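Local coordinates for protein importin-95 (Chaetomium thermophilum, PDB 4XRI) that probably carries protein cargo into the nucleus as a flexible HEAT-repeat receptor of the importin-beta family, and is thought to bind a small GTPase, at residues A[435-440]-A[475-480]; A[442-447]-A[482-487]; A[340-345]-A[390-395]; A[467-471]-A[512-516]. The protein carries 2 engineered substitutions. All blocks are in the same frame, centred on the assembly; numbering follows the deposited sequence.

Interaction 1: A[435-440]-A[475-480]; sequences RDSTAY and KMAASC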
loop_
_atom_site.group_PDB
_atom_site.type_symbol
_atom_site.label_atom_id
_atom_site.label_comp_id
_atom_site.label_asym_id
_atom_site.label_seq_id
_atom_site.Cartn_x
_atom_site.Cartn_y
_atom_site.Cartn_z
ATOM N N ARG A 435 -8.692 25.291 14.156
ATOM C CA ARG A 435 -8.514 25.812 12.804
ATOM C C ARG A 435 -8.010 24.741 11.844
ATOM O O ARG A 435 -8.452 24.667 10.698
ATOM C CB ARG A 435 -7.548 26.996 12.811
ATOM C CG ARG A 435 -8.199 28.321 13.173
ATOM C CD ARG A 435 -7.190 29.450 13.121
ATOM N NE ARG A 435 -6.373 29.508 14.330
ATOM C CZ ARG A 435 -5.180 30.086 14.394
ATOM N NH1 ARG A 435 -4.508 30.097 15.537
ATOM N NH2 ARG A 435 -4.655 30.644 13.313
ATOM N N ASP A 436 -7.084 23.916 12.321
ATOM C CA ASP A 436 -6.537 22.831 11.515
ATOM C C ASP A 436 -7.607 21.788 11.213
ATOM O O ASP A 436 -7.748 21.338 10.075
ATOM C CB ASP A 436 -5.354 22.171 12.227
ATOM C CG ASP A 436 -4.670 21.126 11.366
ATOM O OD1 ASP A 436 -4.530 21.361 10.148
ATOM O OD2 ASP A 436 -4.272 20.072 11.906
ATOM N N SER A 437 -8.357 21.410 12.245
ATOM C CA SER A 437 -9.434 20.436 12.102
ATOM C C SER A 437 -10.551 20.985 11.225
ATOM O O SER A 437 -11.245 20.233 10.544
ATOM C CB SER A 437 -9.989 20.039 13.472
ATOM O OG SER A 437 -8.988 19.434 14.271
ATOM N N THR A 438 -10.721 22.301 11.257
ATOM C CA THR A 438 -11.736 22.958 10.444
ATOM C C THR A 438 -11.355 22.916 8.969
ATOM O O THR A 438 -12.178 22.595 8.111
ATOM C CB THR A 438 -11.944 24.419 10.873
ATOM O OG1 THR A 438 -12.454 24.455 12.212
ATOM C CG2 THR A 438 -12.927 25.106 9.946
ATOM N N ALA A 439 -10.098 23.244 8.687
ATOM C CA ALA A 439 -9.581 23.213 7.324
ATOM C C ALA A 439 -9.717 21.820 6.716
ATOM O O ALA A 439 -10.181 21.667 5.588
ATOM C CB ALA A 439 -8.129 23.662 7.297
ATOM N N TYR A 440 -9.323 20.809 7.484
ATOM C CA TYR A 440 -9.393 19.419 7.044
ATOM C C TYR A 440 -10.834 18.981 6.811
ATOM O O TYR A 440 -11.129 18.263 5.855
ATOM C CB TYR A 440 -8.729 18.501 8.073
ATOM C CG TYR A 440 -8.569 17.072 7.606
ATOM C CD1 TYR A 440 -7.477 16.696 6.834
ATOM C CD2 TYR A 440 -9.499 16.099 7.947
ATOM C CE1 TYR A 440 -7.321 15.392 6.407
ATOM C CE2 TYR A 440 -9.352 14.790 7.523
ATOM C CZ TYR A 440 -8.259 14.442 6.756
ATOM O OH TYR A 440 -8.105 13.141 6.331
ATOM N N LYS A 475 1.017 25.551 10.797
ATOM C CA LYS A 475 0.459 24.380 11.472
ATOM C C LYS A 475 -0.747 23.799 10.732
ATOM O O LYS A 475 -1.009 22.598 10.801
ATOM C CB LYS A 475 0.073 24.744 12.910
ATOM C CG LYS A 475 -0.711 23.679 13.670
ATOM C CD LYS A 475 0.164 22.533 14.145
ATOM C CE LYS A 475 -0.595 21.653 15.128
ATOM N NZ LYS A 475 -1.891 21.179 14.564
ATOM N N MET A 476 -1.468 24.649 10.007
ATOM C CA MET A 476 -2.649 24.202 9.275
ATOM C C MET A 476 -2.435 24.233 7.761
ATOM O O MET A 476 -3.357 23.951 6.992
ATOM C CB MET A 476 -3.857 25.060 9.651
ATOM C CG MET A 476 -3.651 26.550 9.440
ATOM S SD MET A 476 -5.002 27.543 10.096
ATOM C CE MET A 476 -6.348 26.981 9.063
ATOM N N ALA A 477 -1.215 24.570 7.347
ATOM C CA ALA A 477 -0.867 24.710 5.929
ATOM C C ALA A 477 -1.215 23.469 5.108
ATOM O O ALA A 477 -1.839 23.570 4.051
ATOM C CB ALA A 477 0.613 25.027 5.780
ATOM N N ALA A 478 -0.808 22.304 5.603
ATOM C CA ALA A 478 -1.050 21.037 4.918
ATOM C C ALA A 478 -2.543 20.799 4.690
ATOM O O ALA A 478 -2.965 20.476 3.577
ATOM C CB ALA A 478 -0.446 19.887 5.711
ATOM N N SER A 479 -3.329 20.964 5.750
ATOM C CA SER A 479 -4.784 20.823 5.685
ATOM C C SER A 479 -5.411 21.795 4.685
ATOM O O SER A 479 -6.252 21.406 3.872
ATOM C CB SER A 479 -5.402 21.033 7.071
ATOM O OG SER A 479 -5.126 19.940 7.931
ATOM N N CYS A 480 -4.998 23.059 4.757
ATOM C CA CYS A 480 -5.450 24.090 3.824
ATOM C C CYS A 480 -5.130 23.707 2.383
ATOM O O CYS A 480 -5.983 23.796 1.498
ATOM C CB CYS A 480 -4.808 25.440 4.161
ATOM S SG CYS A 480 -5.484 26.271 5.628
HETATM O O HOH W 1 -2.183 21.001 8.604
#

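Interaction 2: A[442-447]-A[482-487]; sequences LGRITE and WALMNI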
loop_
_atom_site.group_PDB
_atom_site.type_symbol
_atom_site.label_atom_id
_atom_site.label_comp_id
_atom_site.label_asym_id
_atom_site.label_seq_id
_atom_site.Cartn_x
_atom_site.Cartn_y
_atom_site.Cartn_z
ATOM N N LEU A 442 -13.267 20.916 5.984
ATOM C CA LEU A 442 -13.695 21.589 4.765
ATOM C C LEU A 442 -13.207 20.836 3.533
ATOM O O LEU A 442 -13.871 20.825 2.500
ATOM C CB LEU A 442 -13.191 23.035 4.747
ATOM C CG LEU A 442 -13.919 24.000 5.687
ATOM C CD1 LEU A 442 -13.131 25.285 5.868
ATOM C CD2 LEU A 442 -15.312 24.296 5.151
ATOM N N GLY A 443 -12.042 20.207 3.652
ATOM C CA GLY A 443 -11.508 19.387 2.583
ATOM C C GLY A 443 -12.324 18.123 2.416
ATOM O O GLY A 443 -12.646 17.725 1.299
ATOM N N ARG A 444 -12.656 17.494 3.540
ATOM C CA ARG A 444 -13.535 16.329 3.548
ATOM C C ARG A 444 -14.873 16.660 2.898
ATOM O O ARG A 444 -15.410 15.871 2.120
ATOM C CB ARG A 444 -13.754 15.825 4.980
ATOM C CG ARG A 444 -12.537 15.163 5.608
ATOM C CD ARG A 444 -12.416 13.707 5.185
ATOM N NE ARG A 444 -13.480 12.880 5.747
ATOM C CZ ARG A 444 -13.566 11.562 5.594
ATOM N NH1 ARG A 444 -12.646 10.914 4.893
ATOM N NH2 ARG A 444 -14.569 10.892 6.144
ATOM N N ILE A 445 -15.398 17.838 3.219
ATOM C CA ILE A 445 -16.683 18.283 2.692
ATOM C C ILE A 445 -16.639 18.486 1.180
ATOM O O ILE A 445 -17.490 17.970 0.453
ATOM C CB ILE A 445 -17.137 19.591 3.365
ATOM C CG1 ILE A 445 -17.657 19.300 4.771
ATOM C CG2 ILE A 445 -18.216 20.280 2.539
ATOM C CD1 ILE A 445 -18.230 20.506 5.458
ATOM N N THR A 446 -15.646 19.240 0.717
ATOM C CA THR A 446 -15.462 19.475 -0.710
ATOM C C THR A 446 -15.308 18.159 -1.466
ATOM O O THR A 446 -15.919 17.951 -2.512
ATOM C CB THR A 446 -14.225 20.353 -0.985
ATOM O OG1 THR A 446 -14.392 21.629 -0.357
ATOM C CG2 THR A 446 -14.031 20.547 -2.481
ATOM N N GLU A 447 -14.490 17.273 -0.911
ATOM C CA GLU A 447 -14.183 15.991 -1.535
ATOM C C GLU A 447 -15.423 15.122 -1.708
ATOM O O GLU A 447 -15.648 14.545 -2.772
ATOM C CB GLU A 447 -13.140 15.242 -0.704
ATOM C CG GLU A 447 -12.705 13.910 -1.282
ATOM C CD GLU A 447 -11.694 13.208 -0.397
ATOM O OE1 GLU A 447 -10.647 12.767 -0.919
ATOM O OE2 GLU A 447 -11.946 13.097 0.822
ATOM N N TRP A 482 -4.557 20.670 1.194
ATOM C CA TRP A 482 -5.367 19.509 0.822
ATOM C C TRP A 482 -6.777 19.913 0.400
ATOM O O TRP A 482 -7.292 19.454 -0.625
ATOM C CB TRP A 482 -5.450 18.509 1.978
ATOM C CG TRP A 482 -6.261 17.302 1.623
ATOM C CD1 TRP A 482 -5.966 16.384 0.661
ATOM C CD2 TRP A 482 -7.498 16.879 2.214
ATOM N NE1 TRP A 482 -6.938 15.418 0.611
ATOM C CE2 TRP A 482 -7.891 15.696 1.555
ATOM C CE3 TRP A 482 -8.313 17.385 3.233
ATOM C CZ2 TRP A 482 -9.058 15.008 1.883
ATOM C CZ3 TRP A 482 -9.475 16.698 3.558
ATOM C CH2 TRP A 482 -9.835 15.523 2.882
ATOM N N ALA A 483 -7.390 20.778 1.203
ATOM C CA ALA A 483 -8.721 21.302 0.922
ATOM C C ALA A 483 -8.740 22.062 -0.403
ATOM O O ALA A 483 -9.633 21.867 -1.229
ATOM C CB ALA A 483 -9.184 22.205 2.064
ATOM N N LEU A 484 -7.742 22.918 -0.598
ATOM C CA LEU A 484 -7.615 23.711 -1.821
ATOM C C LEU A 484 -7.484 22.850 -3.077
ATOM O O LEU A 484 -8.055 23.168 -4.124
ATOM C CB LEU A 484 -6.413 24.651 -1.713
ATOM C CG LEU A 484 -6.612 25.885 -0.833
ATOM C CD1 LEU A 484 -5.333 26.696 -0.750
ATOM C CD2 LEU A 484 -7.743 26.728 -1.385
ATOM N N MET A 485 -6.723 21.763 -2.965
ATOM C CA MET A 485 -6.561 20.814 -4.063
ATOM C C MET A 485 -7.886 20.158 -4.436
ATOM O O MET A 485 -8.228 20.055 -5.617
ATOM C CB MET A 485 -5.534 19.739 -3.699
ATOM C CG MET A 485 -4.086 20.181 -3.829
ATOM S SD MET A 485 -2.959 18.777 -3.810
ATOM C CE MET A 485 -3.279 18.107 -2.180
ATOM N N ASN A 486 -8.621 19.713 -3.419
ATOM C CA ASN A 486 -9.960 19.156 -3.602
ATOM C C ASN A 486 -10.870 20.093 -4.386
ATOM O O ASN A 486 -11.541 19.678 -5.327
ATOM C CB ASN A 486 -10.600 18.837 -2.246
ATOM C CG ASN A 486 -10.068 17.555 -1.636
ATOM O OD1 ASN A 486 -9.662 16.637 -2.348
ATOM N ND2 ASN A 486 -10.077 17.483 -0.312
ATOM N N ILE A 487 -10.877 21.360 -3.985
ATOM C CA ILE A 487 -11.685 22.389 -4.629
ATOM C C ILE A 487 -11.317 22.574 -6.098
ATOM O O ILE A 487 -12.193 22.648 -6.965
ATOM C CB ILE A 487 -11.534 23.730 -3.899
ATOM C CG1 ILE A 487 -12.150 23.638 -2.503
ATOM C CG2 ILE A 487 -12.174 24.854 -4.695
ATOM C CD1 ILE A 487 -11.723 24.755 -1.593
#

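Interaction 3: A[340-345]-A[390-395]; sequences LTKQDE and WHFRDA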
loop_
_atom_site.group_PDB
_atom_site.type_symbol
_atom_site.label_atom_id
_atom_site.label_comp_id
_atom_site.label_asym_id
_atom_site.label_seq_id
_atom_site.Cartn_x
_atom_site.Cartn_y
_atom_site.Cartn_z
ATOM N N LEU A 340 -13.271 11.935 21.120
ATOM C CA LEU A 340 -12.682 12.975 20.287
ATOM C C LEU A 340 -12.247 14.163 21.138
ATOM O O LEU A 340 -11.343 14.907 20.762
ATOM C CB LEU A 340 -13.663 13.438 19.205
ATOM C CG LEU A 340 -13.963 12.477 18.050
ATOM C CD1 LEU A 340 -14.745 13.182 16.954
ATOM C CD2 LEU A 340 -12.677 11.876 17.491
ATOM N N THR A 341 -12.887 14.328 22.293
ATOM C CA THR A 341 -12.591 15.445 23.183
ATOM C C THR A 341 -11.399 15.159 24.092
ATOM O O THR A 341 -11.070 15.962 24.964
ATOM C CB THR A 341 -13.804 15.803 24.067
ATOM O OG1 THR A 341 -13.982 14.796 25.071
ATOM C CG2 THR A 341 -15.069 15.911 23.229
ATOM N N LYS A 342 -10.748 14.020 23.882
ATOM C CA LYS A 342 -9.607 13.637 24.706
ATOM C C LYS A 342 -8.279 13.898 24.000
ATOM O O LYS A 342 -7.338 13.117 24.141
ATOM C CB LYS A 342 -9.699 12.160 25.096
ATOM C CG LYS A 342 -11.009 11.762 25.753
ATOM C CD LYS A 342 -11.287 12.579 27.003
ATOM C CE LYS A 342 -12.559 12.103 27.692
ATOM N NZ LYS A 342 -12.970 12.998 28.810
ATOM N N GLN A 343 -8.202 14.990 23.246
ATOM C CA GLN A 343 -6.978 15.314 22.519
ATOM C C GLN A 343 -5.834 15.617 23.473
ATOM O O GLN A 343 -6.036 16.185 24.545
ATOM C CB GLN A 343 -7.181 16.510 21.582
ATOM C CG GLN A 343 -8.422 16.456 20.719
ATOM C CD GLN A 343 -9.585 17.199 21.340
ATOM O OE1 GLN A 343 -9.791 17.148 22.550
ATOM N NE2 GLN A 343 -10.349 17.902 20.511
ATOM N N ASP A 344 -4.631 15.225 23.075
ATOM C CA ASP A 344 -3.425 15.636 23.773
ATOM C C ASP A 344 -2.661 16.595 22.876
ATOM O O ASP A 344 -2.045 16.183 21.895
ATOM C CB ASP A 344 -2.558 14.432 24.148
ATOM C CG ASP A 344 -1.486 14.779 25.165
ATOM O OD1 ASP A 344 -1.245 15.983 25.399
ATOM O OD2 ASP A 344 -0.883 13.845 25.732
ATOM N N GLU A 345 -2.716 17.877 23.215
ATOM C CA GLU A 345 -2.107 18.921 22.400
ATOM C C GLU A 345 -0.588 18.795 22.350
ATOM O O GLU A 345 0.048 19.218 21.384
ATOM C CB GLU A 345 -2.502 20.305 22.923
ATOM C CG GLU A 345 -2.176 20.553 24.394
ATOM C CD GLU A 345 -3.165 19.899 25.346
ATOM O OE1 GLU A 345 -4.071 19.181 24.871
ATOM O OE2 GLU A 345 -3.036 20.104 26.572
ATOM N N TRP A 390 -11.894 24.250 23.918
ATOM C CA TRP A 390 -11.493 24.023 22.534
ATOM C C TRP A 390 -11.512 22.539 22.175
ATOM O O TRP A 390 -11.644 22.184 21.005
ATOM C CB TRP A 390 -10.102 24.605 22.273
ATOM C CG TRP A 390 -9.003 23.893 22.993
ATOM C CD1 TRP A 390 -8.481 24.210 24.212
ATOM C CD2 TRP A 390 -8.288 22.736 22.539
ATOM N NE1 TRP A 390 -7.486 23.325 24.547
ATOM C CE2 TRP A 390 -7.347 22.411 23.537
ATOM C CE3 TRP A 390 -8.352 21.946 21.387
ATOM C CZ2 TRP A 390 -6.477 21.328 23.417
ATOM C CZ3 TRP A 390 -7.488 20.872 21.270
ATOM C CH2 TRP A 390 -6.562 20.574 22.280
ATOM N N HIS A 391 -11.372 21.680 23.183
ATOM C CA HIS A 391 -11.457 20.234 22.986
ATOM C C HIS A 391 -12.760 19.848 22.298
ATOM O O HIS A 391 -12.778 19.005 21.402
ATOM C CB HIS A 391 -11.352 19.490 24.322
ATOM C CG HIS A 391 -10.016 19.609 24.985
ATOM N ND1 HIS A 391 -9.703 20.633 25.856
ATOM C CD2 HIS A 391 -8.915 18.825 24.918
ATOM C CE1 HIS A 391 -8.466 20.475 26.288
ATOM N NE2 HIS A 391 -7.964 19.386 25.734
ATOM N N PHE A 392 -13.847 20.479 22.728
ATOM C CA PHE A 392 -15.180 20.140 22.249
ATOM C C PHE A 392 -15.506 20.798 20.912
ATOM O O PHE A 392 -16.202 20.211 20.083
ATOM C CB PHE A 392 -16.223 20.531 23.295
ATOM C CG PHE A 392 -16.233 19.636 24.502
ATOM C CD1 PHE A 392 -17.203 18.658 24.645
ATOM C CD2 PHE A 392 -15.264 19.761 25.485
ATOM C CE1 PHE A 392 -17.213 17.829 25.749
ATOM C CE2 PHE A 392 -15.269 18.933 26.591
ATOM C CZ PHE A 392 -16.245 17.966 26.724
ATOM N N ARG A 393 -15.009 22.014 20.702
ATOM C CA ARG A 393 -15.162 22.675 19.410
ATOM C C ARG A 393 -14.391 21.908 18.344
ATOM O O ARG A 393 -14.906 21.646 17.257
ATOM C CB ARG A 393 -14.681 24.127 19.469
ATOM C CG ARG A 393 -15.478 25.015 20.411
ATOM C CD ARG A 393 -15.303 26.487 20.065
ATOM N NE ARG A 393 -13.903 26.904 20.084
ATOM C CZ ARG A 393 -13.226 27.208 21.186
ATOM N NH1 ARG A 393 -13.818 27.133 22.370
ATOM N NH2 ARG A 393 -11.957 27.582 21.105
ATOM N N ASP A 394 -13.152 21.554 18.675
ATOM C CA ASP A 394 -12.308 20.764 17.791
ATOM C C ASP A 394 -12.954 19.417 17.492
ATOM O O ASP A 394 -12.942 18.953 16.353
ATOM C CB ASP A 394 -10.924 20.555 18.409
ATOM C CG ASP A 394 -10.010 19.734 17.521
ATOM O OD1 ASP A 394 -9.403 20.315 16.600
ATOM O OD2 ASP A 394 -9.894 18.512 17.750
ATOM N N ALA A 395 -13.515 18.793 18.523
ATOM C CA ALA A 395 -14.201 17.516 18.364
ATOM C C ALA A 395 -15.400 17.658 17.436
ATOM O O ALA A 395 -15.662 16.792 16.599
ATOM C CB ALA A 395 -14.639 16.978 19.714
#

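Interaction 4: A[467-471]-A[512-516]; sequences FNGLM and NLLTV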
loop_
_atom_site.group_PDB
_atom_site.type_symbol
_atom_site.label_atom_id
_atom_site.label_comp_id
_atom_site.label_asym_id
_atom_site.label_seq_id
_atom_site.Cartn_x
_atom_site.Cartn_y
_atom_site.Cartn_z
ATOM N N PHE A 467 -6.604 30.059 2.022
ATOM C CA PHE A 467 -5.380 30.754 1.641
ATOM C C PHE A 467 -4.837 31.582 2.797
ATOM O O PHE A 467 -3.627 31.628 3.017
ATOM C CB PHE A 467 -5.612 31.648 0.423
ATOM C CG PHE A 467 -5.358 30.960 -0.889
ATOM C CD1 PHE A 467 -6.378 30.787 -1.807
ATOM C CD2 PHE A 467 -4.097 30.479 -1.197
ATOM C CE1 PHE A 467 -6.143 30.152 -3.013
ATOM C CE2 PHE A 467 -3.856 29.842 -2.399
ATOM C CZ PHE A 467 -4.880 29.679 -3.309
ATOM N N ASN A 468 -5.733 32.234 3.531
ATOM C CA ASN A 468 -5.340 32.999 4.710
ATOM C C ASN A 468 -4.632 32.106 5.719
ATOM O O ASN A 468 -3.632 32.498 6.319
ATOM C CB ASN A 468 -6.559 33.660 5.355
ATOM C CG ASN A 468 -6.187 34.553 6.522
ATOM O OD1 ASN A 468 -6.467 34.234 7.678
ATOM N ND2 ASN A 468 -5.546 35.677 6.224
ATOM N N GLY A 469 -5.156 30.897 5.888
ATOM C CA GLY A 469 -4.550 29.917 6.769
ATOM C C GLY A 469 -3.212 29.437 6.242
ATOM O O GLY A 469 -2.244 29.329 6.995
ATOM N N LEU A 470 -3.157 29.153 4.945
ATOM C CA LEU A 470 -1.934 28.667 4.313
ATOM C C LEU A 470 -0.800 29.683 4.396
ATOM O O LEU A 470 0.349 29.323 4.658
ATOM C CB LEU A 470 -2.197 28.308 2.847
ATOM C CG LEU A 470 -0.967 28.024 1.978
ATOM C CD1 LEU A 470 -0.146 26.881 2.549
ATOM C CD2 LEU A 470 -1.377 27.726 0.544
ATOM N N MET A 471 -1.127 30.951 4.180
ATOM C CA MET A 471 -0.107 31.987 4.066
ATOM C C MET A 471 0.340 32.558 5.411
ATOM O O MET A 471 1.355 33.253 5.483
ATOM C CB MET A 471 -0.612 33.117 3.164
ATOM C CG MET A 471 -0.961 32.662 1.749
ATOM S SD MET A 471 -1.607 33.979 0.697
ATOM C CE MET A 471 -0.140 34.977 0.462
ATOM N N ASN A 512 -0.940 33.942 -4.767
ATOM C CA ASN A 512 -0.802 33.524 -3.374
ATOM C C ASN A 512 0.148 32.342 -3.210
ATOM O O ASN A 512 0.985 32.322 -2.305
ATOM C CB ASN A 512 -2.168 33.169 -2.783
ATOM C CG ASN A 512 -3.048 34.388 -2.575
ATOM O OD1 ASN A 512 -2.565 35.522 -2.569
ATOM N ND2 ASN A 512 -4.346 34.158 -2.398
ATOM N N LEU A 513 0.014 31.359 -4.093
ATOM C CA LEU A 513 0.834 30.158 -4.032
ATOM C C LEU A 513 2.284 30.457 -4.394
ATOM O O LEU A 513 3.204 29.869 -3.832
ATOM C CB LEU A 513 0.260 29.082 -4.954
ATOM C CG LEU A 513 -1.089 28.536 -4.487
ATOM C CD1 LEU A 513 -1.765 27.746 -5.590
ATOM C CD2 LEU A 513 -0.901 27.676 -3.244
ATOM N N LEU A 514 2.482 31.379 -5.333
ATOM C CA LEU A 514 3.826 31.813 -5.700
ATOM C C LEU A 514 4.459 32.632 -4.579
ATOM O O LEU A 514 5.681 32.623 -4.410
ATOM C CB LEU A 514 3.798 32.623 -6.999
ATOM C CG LEU A 514 3.748 31.820 -8.300
ATOM C CD1 LEU A 514 3.578 32.734 -9.502
ATOM C CD2 LEU A 514 4.997 30.969 -8.440
ATOM N N THR A 515 3.625 33.324 -3.807
ATOM C CA THR A 515 4.112 34.140 -2.701
ATOM C C THR A 515 4.620 33.270 -1.558
ATOM O O THR A 515 5.707 33.497 -1.032
ATOM C CB THR A 515 3.017 35.081 -2.166
ATOM O OG1 THR A 515 2.547 35.924 -3.225
ATOM C CG2 THR A 515 3.557 35.942 -1.029
ATOM N N VAL A 516 3.836 32.264 -1.190
ATOM C CA VAL A 516 4.172 31.406 -0.060
ATOM C C VAL A 516 5.351 30.481 -0.384
ATOM O O VAL A 516 6.076 30.052 0.514
ATOM C CB VAL A 516 2.943 30.570 0.388
ATOM C CG1 VAL A 516 2.522 29.593 -0.694
ATOM C CG2 VAL A 516 3.224 29.844 1.697
#

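Interaction 1: A[435-440]-A[475-480]
S479 OG donates a hydrogen bond to D436 OD1 at 2.7 Å, meeting the syn side of the carboxylate from 35° out of its plane. The same oxygen takes a second bond from a water, 2.8 Å from OD1. That water also donates to K475 O and accepts from S479 N, so it bridges the carboxylate to backbone groups where helix 477-490 begins. The other oxygen, D436 OD2, faces K475 NZ at 3.7 Å, a long salt bridge. With CG anti to the backbone N (chi1 -174°), the D436 carboxylate extends across to this helix start. In the HEAT-repeat solenoid the contact joins helix 432-449 to helix 477-490, with helix 455-472 coming between them in the chain. Beside the polar group lies an apolar patch: A439 CB rests on S479 CB at 3.8 Å and on C480 SG at 4.1 Å, while M476 SD lies 3.8 Å from R435 CB, the two side chains crossing at about a right angle. The bend at M476 chi3 (-64°) brings CE to 3.5 Å from R435 O. Further out, R435 NH1 is bonded to E430 O, which holds the guanidinium end, and M476 also packs on M427 and I432.

Interaction 2: A[442-447]-A[482-487]
W482 and N486 reach G443 through two different first torsions: W482 CG stands anti to the backbone N (chi1 -179°), which lays the indole along helix 442-447, whereas N486 CG lies beside its own N and carries the amide under that ring. This is side-by-side helix packing in a HEAT-repeat solenoid, with helices 432-449 and 477-490 running in nearly the same direction. Their axes here approach to 8.2 Å at an angle of 16°, and the CA atoms of G443 and A483 are only 3.8 Å apart. G443 has no side chain, and its bare backbone takes the neighbouring helix directly: A483 CB rests on G443 CA at 3.7 Å, and W482 CZ3 comes within 3.3 Å of R444 N. N486 ND2 sits over the centre of one indole face, so the ring is backed by the amide from its own helix. At the ring's rim, R444 CG lies in plane beside CH2, while R444 NE bonds G401 O. E447 OE2 is also at the edge, 3.6 Å from W482 CZ2, with carboxylate and ring planes 83° apart. On the buried side, T446 CG2 meets I487 CG1 at 3.6 Å, the two side chains crossing at about a right angle. T446 OG1 turns back to its own helix: it donates to L442 O at 3.0 Å, reaching that oxygen from the face opposite T446 N, which bonds it as well.

Interaction 3: A[340-345]-A[390-395]
Q343 drives its amide into the first turns of helix 390-402, where NE2 makes two nearly straight hydrogen bonds. One goes to H391 O (2.8 Å, 166° at the hydrogen), in the carbonyl plane on a lone pair; the other meets the anti side of D394 OD2 (2.9 Å, 162°). Both acceptors lie close to the amide plane, which fixes the rotation of that group. H391 O is shared with A395 N, and D394 OD1 is held by S437, so the amide docks on an already positioned site. The bend at Q343 chi2 turns the amide this way and brings OE1 to the edge of the H391 ring, 3.0 Å from CD2. Beside this lies a tight apolar part: L340 CB touches A395 CB at 3.7 Å, and T341 CG2 stands over one face of F392, a CH-pi contact 3.9 Å from the ring centroid, while T341 OG1 bonds Q338 O. The outer part is looser. E345 is exposed and poorly ordered, so the placement of its OE1 in plane at the W390 edge, 3.5 Å from CZ2, is tentative. A sulfate, probably from the crystallisation liquor, lies about 3 Å from the W390 side chain. In this HEAT-repeat solenoid the loop linking helices 324-340 and 354-369 thus docks on the N-terminal turns of helix 390-402.

Interaction 4: A[467-471]-A[512-516]
N512 is the bump of this contact, lodged in the corner formed by the F467 ring and the sulfur of M471. It belongs to helix 503-516, which runs almost parallel to helix 455-472 in the HEAT-repeat solenoid, at 13° and with the segment axes 10.5 Å apart. At that spacing side chains, with no hydrogen bond across, make the contact. N512 ND2 stands over one face of the F467 ring, 3.7 Å above its plane and offset toward the rim, with amide and ring planes 64° apart. M471 SD meets N512 CB and CG, 3.6 Å from each, at about a right angle to the direction of the ring, so the asparagine stem fills the groove between residues one helical turn apart. N512 OD1 has a weak bond to Q508 NE2 of its own helix. L513 takes the ring's edge instead: its CG lies in the ring plane, 3.7 Å from F467 CE2. Its CD2 also meets L470 CD2 at 3.8 Å, the two leucines crossing at about a right angle. L484 of helix 477-490 also packs on F467, and V533 of helix 524-539 on L513. At the exposed rim the M471 chain bends at chi3 (70°), which puts CE 4.1 Å from T515 CG2.

Interactions 1 and 2 are successive levels of one interface, between helices 432-449 and 477-490, with centres about 11 Å apart; Y440 and W482 stack their rings where the two meet. Interaction 4, its centre about 13 Å from that of interaction 1, joins helix 455-472 to helix 503-516; L470 and F467 pack against helix 477-490. Its segments alternate along the chain with those of interactions 1 and 2. Interaction 3 closes earlier in the sequence; its centre lies about 15 Å from that of interaction 1, tied by a probable S437 OG to D394 OD1 hydrogen bond, and about 27 Å from that of interaction 4. Side-chain contacts between successive layers thus carry the continuity of this flexible HEAT-repeat transport receptor.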